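Local atomic coordinates of glucose-6-phosphate isomerase (Thermus thermophilus, PDB entry 1ZZG), a protein that probably catalyses the reversible isomerisation of glucose 6-phosphate to fructose 6-phosphate, a step shared by glycolysis and gluconeogenesis. Residues Leu4-Arg7 / Gly11-Glu14; Trp142-Ala145 / Asp150-Arg153; Gly185-Ala190 / Phe261-Asp266; Leu287-Gln292 / Lys344-Ala349. All blocks are in the same frame, centred on the assembly; numbering follows the deposited sequence.

Contact 1. Residues Leu4-Arg7 / Gly11-Glu14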
loop_
_atom_site.group_PDB
_atom_site.type_symbol
_atom_site.label_atom_id
_atom_site.label_comp_id
_atom_site.label_asym_id
_atom_site.label_seq_id
_atom_site.Cartn_x
_atom_site.Cartn_y
_atom_site.Cartn_z
ATOM N N LEU A 4 8.591 6.337 23.170
ATOM C CA LEU A 4 9.701 6.169 22.242
ATOM C C LEU A 4 10.719 5.205 22.837
ATOM O O LEU A 4 11.156 5.374 23.976
ATOM C CB LEU A 4 10.381 7.513 21.953
ATOM C CG LEU A 4 11.714 7.416 21.194
ATOM C CD1 LEU A 4 11.503 6.795 19.810
ATOM C CD2 LEU A 4 12.321 8.808 21.068
ATOM N N ASP A 5 11.088 4.196 22.056
ATOM C CA ASP A 5 12.060 3.196 22.485
ATOM C C ASP A 5 13.285 3.220 21.576
ATOM O O ASP A 5 13.178 3.012 20.370
ATOM C CB ASP A 5 11.426 1.804 22.457
ATOM C CG ASP A 5 12.373 0.721 22.938
ATOM O OD1 ASP A 5 13.446 0.544 22.326
ATOM O OD2 ASP A 5 12.042 0.045 23.934
ATOM N N THR A 6 14.449 3.474 22.161
ATOM C CA THR A 6 15.691 3.524 21.403
ATOM C C THR A 6 16.704 2.521 21.969
ATOM O O THR A 6 17.912 2.725 21.870
ATOM C CB THR A 6 16.308 4.948 21.444
ATOM O OG1 THR A 6 16.486 5.358 22.808
ATOM C CG2 THR A 6 15.402 5.951 20.730
ATOM N N ARG A 7 16.199 1.434 22.546
ATOM C CA ARG A 7 17.050 0.414 23.151
ATOM C C ARG A 7 18.214 -0.043 22.279
ATOM O O ARG A 7 19.255 -0.432 22.805
ATOM C CB ARG A 7 16.210 -0.808 23.563
ATOM C CG ARG A 7 15.805 -1.708 22.403
ATOM C CD ARG A 7 14.889 -2.847 22.843
ATOM N NE ARG A 7 13.566 -2.371 23.239
ATOM C CZ ARG A 7 12.501 -3.156 23.377
ATOM N NH1 ARG A 7 12.604 -4.458 23.153
ATOM N NH2 ARG A 7 11.331 -2.642 23.733
ATOM N N GLY A 11 23.744 5.323 21.748
ATOM C CA GLY A 11 24.302 6.665 21.767
ATOM C C GLY A 11 23.297 7.805 21.649
ATOM O O GLY A 11 23.696 8.966 21.554
ATOM N N PHE A 12 22.004 7.492 21.677
ATOM C CA PHE A 12 20.982 8.525 21.537
ATOM C C PHE A 12 20.900 9.560 22.663
ATOM O O PHE A 12 20.749 10.749 22.400
ATOM C CB PHE A 12 19.599 7.899 21.336
ATOM C CG PHE A 12 18.529 8.910 21.030
ATOM C CD1 PHE A 12 18.586 9.669 19.861
ATOM C CD2 PHE A 12 17.498 9.140 21.927
ATOM C CE1 PHE A 12 17.624 10.652 19.594
ATOM C CE2 PHE A 12 16.532 10.119 21.673
ATOM C CZ PHE A 12 16.596 10.877 20.503
ATOM N N PRO A 13 20.975 9.124 23.930
ATOM C CA PRO A 13 20.900 10.094 25.030
ATOM C C PRO A 13 21.988 11.166 24.916
ATOM O O PRO A 13 21.755 12.330 25.236
ATOM C CB PRO A 13 21.059 9.213 26.268
ATOM C CG PRO A 13 20.409 7.925 25.837
ATOM C CD PRO A 13 20.985 7.744 24.446
ATOM N N GLU A 14 23.169 10.774 24.449
ATOM C CA GLU A 14 24.262 11.727 24.302
ATOM C C GLU A 14 24.028 12.637 23.099
ATOM O O GLU A 14 24.351 13.826 23.120
ATOM C CB GLU A 14 25.593 10.978 24.151
ATOM C CG GLU A 14 26.833 11.845 23.960
ATOM C CD GLU A 14 26.924 12.461 22.577
ATOM O OE1 GLU A 14 26.387 11.852 21.625
ATOM O OE2 GLU A 14 27.546 13.540 22.435
#
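T6 and F12 face each other where strand 3-5 has ended and helix 12-18 begins; their CA atoms, 7.3 Å apart, are the nearest pair between the two backbones. G11 holds the N-cap position, and the bonds from CA to CB of L4, T6 and F12 all point into the gap. The F12 side chain crosses that of T6 at about a right angle, and its CD2 lies 4.0 Å from T6 CG2. T6 OG1 is equally distant from the same ring carbon, because chi1 of 55° sets OG1 between the backbone N and the carbonyl carbon and leaves CG2 beside the N. L4 adds a looser apolar touch, its CD2 4.5 Å from F12 CE2. Both methyls approach the ring obliquely.

The turn out of the strand is fixed from its other side. R7 N donates to D5 OD1 at 2.9 Å and 161°, which defines an Asx turn, while the R7 guanidinium folds back to grip the same carboxylate side-on. R7 NH2 completes a salt bridge with D5 OD2 at 2.8 Å, lying above the carboxylate plane. L234 and L235 of helix 228-238 pack on F12.

The 108 Å² buried between the segments is mostly apolar. The turn's hydrogen bonds and salt bridge lie largely within 4-7, with Y351 OH a further partner of D5 OD1, and the helix start meets it mainly through the F12 ring.

Contact 2. Residues Trp142-Ala145 / Asp150-Arg153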
loop_
_atom_site.group_PDB
_atom_site.type_symbol
_atom_site.label_atom_id
_atom_site.label_comp_id
_atom_site.label_asym_id
_atom_site.label_seq_id
_atom_site.Cartn_x
_atom_site.Cartn_y
_atom_site.Cartn_z
ATOM N N TRP A 142 -25.000 11.094 -12.359
ATOM C CA TRP A 142 -25.590 9.904 -11.759
ATOM C C TRP A 142 -26.618 10.278 -10.696
ATOM O O TRP A 142 -27.747 9.778 -10.702
ATOM C CB TRP A 142 -24.465 9.064 -11.149
ATOM C CG TRP A 142 -24.853 7.739 -10.584
ATOM C CD1 TRP A 142 -25.180 6.604 -11.278
ATOM C CD2 TRP A 142 -24.872 7.384 -9.202
ATOM N NE1 TRP A 142 -25.393 5.563 -10.408
ATOM C CE2 TRP A 142 -25.212 6.014 -9.126
ATOM C CE3 TRP A 142 -24.633 8.091 -8.016
ATOM C CZ2 TRP A 142 -25.314 5.335 -7.906
ATOM C CZ3 TRP A 142 -24.734 7.418 -6.805
ATOM C CH2 TRP A 142 -25.074 6.047 -6.761
ATOM N N LEU A 143 -26.235 11.180 -9.800
ATOM C CA LEU A 143 -27.125 11.611 -8.729
ATOM C C LEU A 143 -28.403 12.253 -9.254
ATOM O O LEU A 143 -29.504 11.898 -8.826
ATOM C CB LEU A 143 -26.403 12.599 -7.812
ATOM C CG LEU A 143 -25.264 12.034 -6.962
ATOM C CD1 LEU A 143 -24.645 13.165 -6.146
ATOM C CD2 LEU A 143 -25.798 10.940 -6.052
ATOM N N LYS A 144 -28.254 13.195 -10.178
ATOM C CA LYS A 144 -29.404 13.879 -10.748
ATOM C C LYS A 144 -30.362 12.929 -11.469
ATOM O O LYS A 144 -31.579 13.028 -11.304
ATOM C CB LYS A 144 -28.937 14.976 -11.710
ATOM C CG LYS A 144 -28.219 16.126 -11.025
ATOM C CD LYS A 144 -27.817 17.196 -12.018
ATOM C CE LYS A 144 -27.200 18.396 -11.324
ATOM N NZ LYS A 144 -26.800 19.432 -12.311
ATOM N N ALA A 145 -29.811 11.998 -12.245
ATOM C CA ALA A 145 -30.625 11.054 -13.007
ATOM C C ALA A 145 -31.445 10.068 -12.179
ATOM O O ALA A 145 -32.551 9.693 -12.576
ATOM C CB ALA A 145 -29.745 10.285 -13.995
ATOM N N ASP A 150 -34.016 15.538 -5.218
ATOM C CA ASP A 150 -33.395 15.202 -3.951
ATOM C C ASP A 150 -31.895 14.941 -4.067
ATOM O O ASP A 150 -31.271 14.496 -3.108
ATOM C CB ASP A 150 -34.095 13.985 -3.348
ATOM C CG ASP A 150 -33.809 13.826 -1.872
ATOM O OD1 ASP A 150 -34.049 14.795 -1.118
ATOM O OD2 ASP A 150 -33.346 12.738 -1.469
ATOM N N TRP A 151 -31.308 15.226 -5.226
ATOM C CA TRP A 151 -29.879 14.985 -5.402
ATOM C C TRP A 151 -29.004 15.834 -4.483
ATOM O O TRP A 151 -28.019 15.344 -3.931
ATOM C CB TRP A 151 -29.450 15.207 -6.862
ATOM C CG TRP A 151 -29.437 16.640 -7.335
ATOM C CD1 TRP A 151 -30.467 17.320 -7.925
ATOM C CD2 TRP A 151 -28.328 17.554 -7.287
ATOM N NE1 TRP A 151 -30.068 18.593 -8.253
ATOM C CE2 TRP A 151 -28.762 18.767 -7.874
ATOM C CE3 TRP A 151 -27.011 17.466 -6.809
ATOM C CZ2 TRP A 151 -27.923 19.891 -7.996
ATOM C CZ3 TRP A 151 -26.175 18.582 -6.927
ATOM C CH2 TRP A 151 -26.638 19.778 -7.518
ATOM N N ARG A 152 -29.364 17.100 -4.310
ATOM C CA ARG A 152 -28.578 17.998 -3.468
ATOM C C ARG A 152 -28.285 17.471 -2.072
ATOM O O ARG A 152 -27.219 17.748 -1.519
ATOM C CB ARG A 152 -29.263 19.360 -3.361
ATOM C CG ARG A 152 -29.371 20.068 -4.697
ATOM C CD ARG A 152 -29.856 21.503 -4.566
ATOM N NE ARG A 152 -29.890 22.139 -5.878
ATOM C CZ ARG A 152 -30.820 21.900 -6.798
ATOM N NH1 ARG A 152 -31.806 21.048 -6.544
ATOM N NH2 ARG A 152 -30.744 22.488 -7.984
ATOM N N ARG A 153 -29.215 16.713 -1.498
ATOM C CA ARG A 153 -29.009 16.185 -0.158
ATOM C C ARG A 153 -27.947 15.092 -0.143
ATOM O O ARG A 153 -27.381 14.791 0.907
ATOM C CB ARG A 153 -30.316 15.623 0.411
ATOM C CG ARG A 153 -30.249 15.329 1.907
ATOM C CD ARG A 153 -31.510 14.649 2.438
ATOM N NE ARG A 153 -31.410 14.395 3.876
ATOM C CZ ARG A 153 -32.268 13.654 4.575
ATOM N NH1 ARG A 153 -33.304 13.079 3.978
ATOM N NH2 ARG A 153 -32.086 13.482 5.876
#
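The indole of W151 is sandwiched between two aliphatic chains. K144 covers one face, with CE 3.7 Å from W151 CZ2 and CG over the five-membered ring, a CH-pi contact 3.9 Å from the ring centroid and only 6° off its normal. On the opposite face lies CG of the next residue, R152, whose guanidinium then turns one of its own faces to W151 NE1. K144 and W151 run side by side in the same direction: the lysine is extended beyond CG, and W151 CG sits between its backbone N and carbonyl carbon (chi1 71°), which stands the indole alongside the lysine chain. Nearer the backbone, L143 CB meets W151 CB at 4.1 Å, and the L143 carbonyl O approaches that same W151 CB at 3.8 Å.

The contact closes the turn between helix 130-147 and strand 155-159 in the five-stranded parallel sheet. L143 reaches V120 of strand 118-124, and R152 forms a salt bridge with E173.

The amine of K144 contributes little to the stack: NZ is 5.0 Å from the centroid of the W151 six-membered ring and 30° off its normal, at most a weak cation-pi attraction. The 185 Å² buried here is therefore held mainly by methylene-on-indole dispersion.

Contact 3. Residues Gly185-Ala190 / Phe261-Asp266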
loop_
_atom_site.group_PDB
_atom_site.type_symbol
_atom_site.label_atom_id
_atom_site.label_comp_id
_atom_site.label_asym_id
_atom_site.label_seq_id
_atom_site.Cartn_x
_atom_site.Cartn_y
_atom_site.Cartn_z
ATOM N N GLY A 185 -2.801 22.970 5.151
ATOM C CA GLY A 185 -2.468 22.357 3.879
ATOM C C GLY A 185 -3.086 20.975 3.734
ATOM O O GLY A 185 -3.408 20.316 4.723
ATOM N N GLY A 186 -3.250 20.532 2.493
ATOM C CA GLY A 186 -3.836 19.226 2.241
ATOM C C GLY A 186 -3.276 18.051 3.031
ATOM O O GLY A 186 -4.031 17.340 3.697
ATOM N N ARG A 187 -1.963 17.830 2.974
ATOM C CA ARG A 187 -1.395 16.692 3.692
ATOM C C ARG A 187 -1.419 16.839 5.203
ATOM O O ARG A 187 -1.113 15.890 5.917
ATOM C CB ARG A 187 0.034 16.394 3.211
ATOM C CG ARG A 187 0.980 17.565 3.271
ATOM C CD ARG A 187 2.339 17.199 2.673
ATOM N NE ARG A 187 3.199 18.373 2.644
ATOM C CZ ARG A 187 3.213 19.273 1.668
ATOM N NH1 ARG A 187 2.423 19.134 0.609
ATOM N NH2 ARG A 187 3.996 20.338 1.774
ATOM N N PHE A 188 -1.792 18.020 5.687
ATOM C CA PHE A 188 -1.877 18.284 7.126
ATOM C C PHE A 188 -3.342 18.467 7.532
ATOM O O PHE A 188 -3.627 18.964 8.621
ATOM C CB PHE A 188 -1.124 19.577 7.472
ATOM C CG PHE A 188 0.372 19.453 7.424
ATOM C CD1 PHE A 188 1.092 19.115 8.567
ATOM C CD2 PHE A 188 1.065 19.680 6.241
ATOM C CE1 PHE A 188 2.478 19.010 8.532
ATOM C CE2 PHE A 188 2.456 19.576 6.195
ATOM C CZ PHE A 188 3.160 19.241 7.345
ATOM N N SER A 189 -4.262 18.047 6.667
ATOM C CA SER A 189 -5.691 18.245 6.916
ATOM C C SER A 189 -6.495 17.104 7.525
ATOM O O SER A 189 -7.711 17.218 7.624
ATOM C CB SER A 189 -6.382 18.645 5.609
ATOM O OG SER A 189 -6.582 17.504 4.776
ATOM N N ALA A 190 -5.848 16.021 7.937
ATOM C CA ALA A 190 -6.586 14.881 8.481
ATOM C C ALA A 190 -7.555 15.167 9.629
ATOM O O ALA A 190 -8.614 14.547 9.708
ATOM C CB ALA A 190 -5.616 13.786 8.902
ATOM N N PHE A 261 1.584 8.650 6.025
ATOM C CA PHE A 261 2.880 9.161 6.464
ATOM C C PHE A 261 3.820 9.409 5.291
ATOM O O PHE A 261 4.584 10.383 5.281
ATOM C CB PHE A 261 3.560 8.198 7.438
ATOM C CG PHE A 261 4.944 8.641 7.831
ATOM C CD1 PHE A 261 5.125 9.760 8.644
ATOM C CD2 PHE A 261 6.065 7.999 7.315
ATOM C CE1 PHE A 261 6.405 10.237 8.932
ATOM C CE2 PHE A 261 7.348 8.467 7.594
ATOM C CZ PHE A 261 7.518 9.590 8.404
ATOM N N VAL A 262 3.776 8.519 4.304
ATOM C CA VAL A 262 4.625 8.669 3.131
ATOM C C VAL A 262 4.363 10.013 2.437
ATOM O O VAL A 262 5.310 10.703 2.059
ATOM C CB VAL A 262 4.427 7.488 2.149
ATOM C CG1 VAL A 262 5.176 7.750 0.852
ATOM C CG2 VAL A 262 4.956 6.207 2.783
ATOM N N GLN A 263 3.096 10.394 2.271
ATOM C CA GLN A 263 2.811 11.688 1.655
ATOM C C GLN A 263 3.282 12.805 2.578
ATOM O O GLN A 263 3.882 13.782 2.133
ATOM C CB GLN A 263 1.315 11.908 1.389
ATOM C CG GLN A 263 1.031 13.385 1.092
ATOM C CD GLN A 263 -0.404 13.693 0.717
ATOM O OE1 GLN A 263 -1.336 13.090 1.234
ATOM N NE2 GLN A 263 -0.585 14.667 -0.171
ATOM N N LEU A 264 2.979 12.674 3.865
ATOM C CA LEU A 264 3.380 13.690 4.832
ATOM C C LEU A 264 4.890 13.920 4.781
ATOM O O LEU A 264 5.357 15.053 4.669
ATOM C CB LEU A 264 2.993 13.266 6.249
ATOM C CG LEU A 264 3.507 14.213 7.344
ATOM C CD1 LEU A 264 2.817 15.569 7.209
ATOM C CD2 LEU A 264 3.260 13.619 8.720
ATOM N N HIS A 265 5.647 12.832 4.865
ATOM C CA HIS A 265 7.104 12.911 4.862
ATOM C C HIS A 265 7.707 13.360 3.526
ATOM O O HIS A 265 8.437 14.354 3.464
ATOM C CB HIS A 265 7.690 11.552 5.253
ATOM C CG HIS A 265 9.183 11.545 5.343
ATOM N ND1 HIS A 265 9.864 12.033 6.437
ATOM C CD2 HIS A 265 10.126 11.131 4.464
ATOM C CE1 HIS A 265 11.166 11.918 6.228
ATOM N NE2 HIS A 265 11.351 11.373 5.038
ATOM N N ASP A 266 7.399 12.614 2.470
ATOM C CA ASP A 266 7.899 12.883 1.119
ATOM C C ASP A 266 7.575 14.272 0.569
ATOM O O ASP A 266 8.465 15.008 0.167
ATOM C CB ASP A 266 7.334 11.848 0.139
ATOM C CG ASP A 266 8.041 10.507 0.213
ATOM O OD1 ASP A 266 8.761 10.244 1.200
ATOM O OD2 ASP A 266 7.856 9.703 -0.732
#
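R187 and L264 bring the two backbones closest, their CA atoms 5.8 Å apart. R187 CB rests 3.7 Å from Q263 CD. Its CG stands between the backbone N and the carbonyl carbon (chi1 54°), and from there the chain runs extended to NE, bringing R187 CD to 3.8 Å from the Q263 backbone O. Q263 has CG anti to its own N (chi1 165°) and is extended too, laying its amide beside R187 CB. The polar ends then converge on E267, the predicted proton donor: R187 NH1 forms a salt bridge with E267 OE2, Q263 NE2 bonds that same oxygen, and NH1 also bonds Q399. This network probably helps position the E267 carboxylate.

F188 crosses L264 at about a right angle. L264 CD1 sits over one face of the ring, offset toward the rim, 3.7 Å from F188 CZ; W43 stacks with the ring as well. Within the loop, G186 O accepts from both N and OG of S189, the latter at 2.8 Å.

The loop between strand 176-179 and helix 193-201 thus lies against helix 257-269. Helix 371-391 adjoins both sides, with M382 at F188 and T385 at L264, and H293 of the second subunit packs on Q263.

Contact 4. Residues Leu287-Gln292 / Lys344-Ala349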
loop_
_atom_site.group_PDB
_atom_site.type_symbol
_atom_site.label_atom_id
_atom_site.label_comp_id
_atom_site.label_asym_id
_atom_site.label_seq_id
_atom_site.Cartn_x
_atom_site.Cartn_y
_atom_site.Cartn_z
ATOM N N LEU A 287 4.035 -2.960 6.743
ATOM C CA LEU A 287 3.058 -3.404 7.721
ATOM C C LEU A 287 3.576 -4.664 8.393
ATOM O O LEU A 287 4.204 -5.501 7.750
ATOM C CB LEU A 287 1.711 -3.699 7.048
ATOM C CG LEU A 287 0.945 -2.509 6.459
ATOM C CD1 LEU A 287 -0.347 -3.007 5.801
ATOM C CD2 LEU A 287 0.631 -1.504 7.560
ATOM N N GLY A 288 3.316 -4.789 9.688
ATOM C CA GLY A 288 3.754 -5.964 10.417
ATOM C C GLY A 288 2.550 -6.780 10.831
ATOM O O GLY A 288 1.511 -6.213 11.194
ATOM N N PRO A 289 2.653 -8.117 10.805
ATOM C CA PRO A 289 3.826 -8.907 10.415
ATOM C C PRO A 289 3.972 -9.278 8.931
ATOM O O PRO A 289 4.992 -9.851 8.542
ATOM C CB PRO A 289 3.688 -10.152 11.279
ATOM C CG PRO A 289 2.207 -10.381 11.236
ATOM C CD PRO A 289 1.638 -8.976 11.444
ATOM N N LYS A 290 2.983 -8.950 8.098
ATOM C CA LYS A 290 3.053 -9.334 6.684
ATOM C C LYS A 290 4.356 -8.963 5.965
ATOM O O LYS A 290 4.828 -9.711 5.104
ATOM C CB LYS A 290 1.843 -8.787 5.898
ATOM C CG LYS A 290 1.890 -7.294 5.589
ATOM C CD LYS A 290 0.645 -6.833 4.821
ATOM C CE LYS A 290 -0.619 -6.980 5.665
ATOM N NZ LYS A 290 -1.846 -6.427 5.010
ATOM N N ASP A 291 4.957 -7.829 6.308
ATOM C CA ASP A 291 6.195 -7.460 5.637
ATOM C C ASP A 291 7.440 -8.202 6.123
ATOM O O ASP A 291 8.547 -7.966 5.636
ATOM C CB ASP A 291 6.386 -5.945 5.666
ATOM C CG ASP A 291 5.663 -5.267 4.514
ATOM O OD1 ASP A 291 5.865 -5.723 3.366
ATOM O OD2 ASP A 291 4.902 -4.304 4.739
ATOM N N GLN A 292 7.254 -9.114 7.073
ATOM C CA GLN A 292 8.357 -9.940 7.552
ATOM C C GLN A 292 8.485 -10.981 6.438
ATOM O O GLN A 292 9.484 -11.697 6.330
ATOM C CB GLN A 292 7.993 -10.638 8.870
ATOM C CG GLN A 292 7.715 -9.696 10.043
ATOM C CD GLN A 292 7.149 -10.411 11.268
ATOM O OE1 GLN A 292 6.761 -9.769 12.246
ATOM N NE2 GLN A 292 7.097 -11.741 11.216
ATOM N N LYS A 344 2.167 -9.186 19.003
ATOM C CA LYS A 344 3.155 -8.514 19.851
ATOM C C LYS A 344 4.504 -9.222 19.800
ATOM O O LYS A 344 5.544 -8.589 19.679
ATOM C CB LYS A 344 2.674 -8.483 21.308
ATOM C CG LYS A 344 2.859 -7.148 22.033
ATOM C CD LYS A 344 4.087 -6.389 21.571
ATOM C CE LYS A 344 4.235 -5.074 22.327
ATOM N NZ LYS A 344 5.051 -5.227 23.559
ATOM N N ALA A 345 4.474 -10.543 19.911
ATOM C CA ALA A 345 5.696 -11.328 19.876
ATOM C C ALA A 345 6.440 -11.116 18.563
ATOM O O ALA A 345 7.658 -10.950 18.556
ATOM C CB ALA A 345 5.372 -12.803 20.066
ATOM N N GLU A 346 5.710 -11.120 17.449
ATOM C CA GLU A 346 6.347 -10.930 16.151
ATOM C C GLU A 346 6.929 -9.529 15.999
ATOM O O GLU A 346 7.977 -9.346 15.377
ATOM C CB GLU A 346 5.355 -11.191 15.017
ATOM C CG GLU A 346 4.824 -12.611 14.972
ATOM C CD GLU A 346 4.224 -12.947 13.626
ATOM O OE1 GLU A 346 4.998 -13.134 12.665
ATOM O OE2 GLU A 346 2.982 -13.005 13.524
ATOM N N ALA A 347 6.244 -8.541 16.564
ATOM C CA ALA A 347 6.712 -7.162 16.481
ATOM C C ALA A 347 8.026 -7.019 17.252
ATOM O O ALA A 347 9.017 -6.511 16.722
ATOM C CB ALA A 347 5.651 -6.217 17.050
ATOM N N GLU A 348 8.032 -7.483 18.499
ATOM C CA GLU A 348 9.230 -7.404 19.335
ATOM C C GLU A 348 10.361 -8.187 18.683
ATOM O O GLU A 348 11.500 -7.723 18.630
ATOM C CB GLU A 348 8.964 -7.976 20.734
ATOM C CG GLU A 348 7.971 -7.195 21.600
ATOM C CD GLU A 348 8.482 -5.826 22.031
ATOM O OE1 GLU A 348 9.716 -5.603 22.015
ATOM O OE2 GLU A 348 7.645 -4.976 22.402
ATOM N N ALA A 349 10.029 -9.374 18.184
ATOM C CA ALA A 349 10.997 -10.250 17.537
ATOM C C ALA A 349 11.640 -9.587 16.325
ATOM O O ALA A 349 12.858 -9.623 16.165
ATOM C CB ALA A 349 10.319 -11.553 17.122
#
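Q292 and E346 join a 3-10 turn, at the exit of strand 278-287 in the mixed sheet, to helix 339-356 beside that sheet in this SIS-type alpha/beta fold. The E346 side chain can be traced outward. Its CB lies 3.4 Å from Q292 OE1. CG follows anti to the carbonyl carbon, and the extended chain carries CD to 3.7 Å from P289 CB. At the tip the two oxygens divide their neighbours: OE2 is 3.6 Å from P289 CG, while OE1 rests 3.5 Å from P289 CB and accepts a hydrogen bond of 2.9 Å from Q292 NE2.

P289, preceded by a cis peptide bond, thus offers its ring to the carboxylate, and Q292 N bonds P289 O to close the turn. The other end of the Q292 amide is held by Y250, whose OH bonds Q292 OE1, which, with the bond from NE2, would fix the amide's rotation. E131 of the second subunit brings its carboxylate close to E346 OE1, a pairing of like charges that may favour protonation of one of them.

The Q292-E346 bond itself is bent, 141° at the hydrogen. Amide and carboxylate planes stand 80° apart, and NE2 meets E346 OE1 on its anti side, 34° out of the carboxylate plane.

Contact 3 lies deepest, its centre about 7 Å from that of the chain, and is buried; its R187 and Q263 reach the predicted proton donor E267. Contacts 1 and 2, about 26 and 31 Å out on opposite sides of the chain's centre, each join elements close in sequence through ring packing: contact 1, at the mixed sheet, is partly buried, while contact 2, at the parallel one, is locally buried though peripheral. Contact 4, buried and about 21 Å out, also borders the mixed sheet but joins distant segments through a hydrogen bond to a carboxylate. It meets contact 1 through a long, weak ion pair between R7 and E348. Contacts 3 and 4 both touch the second subunit.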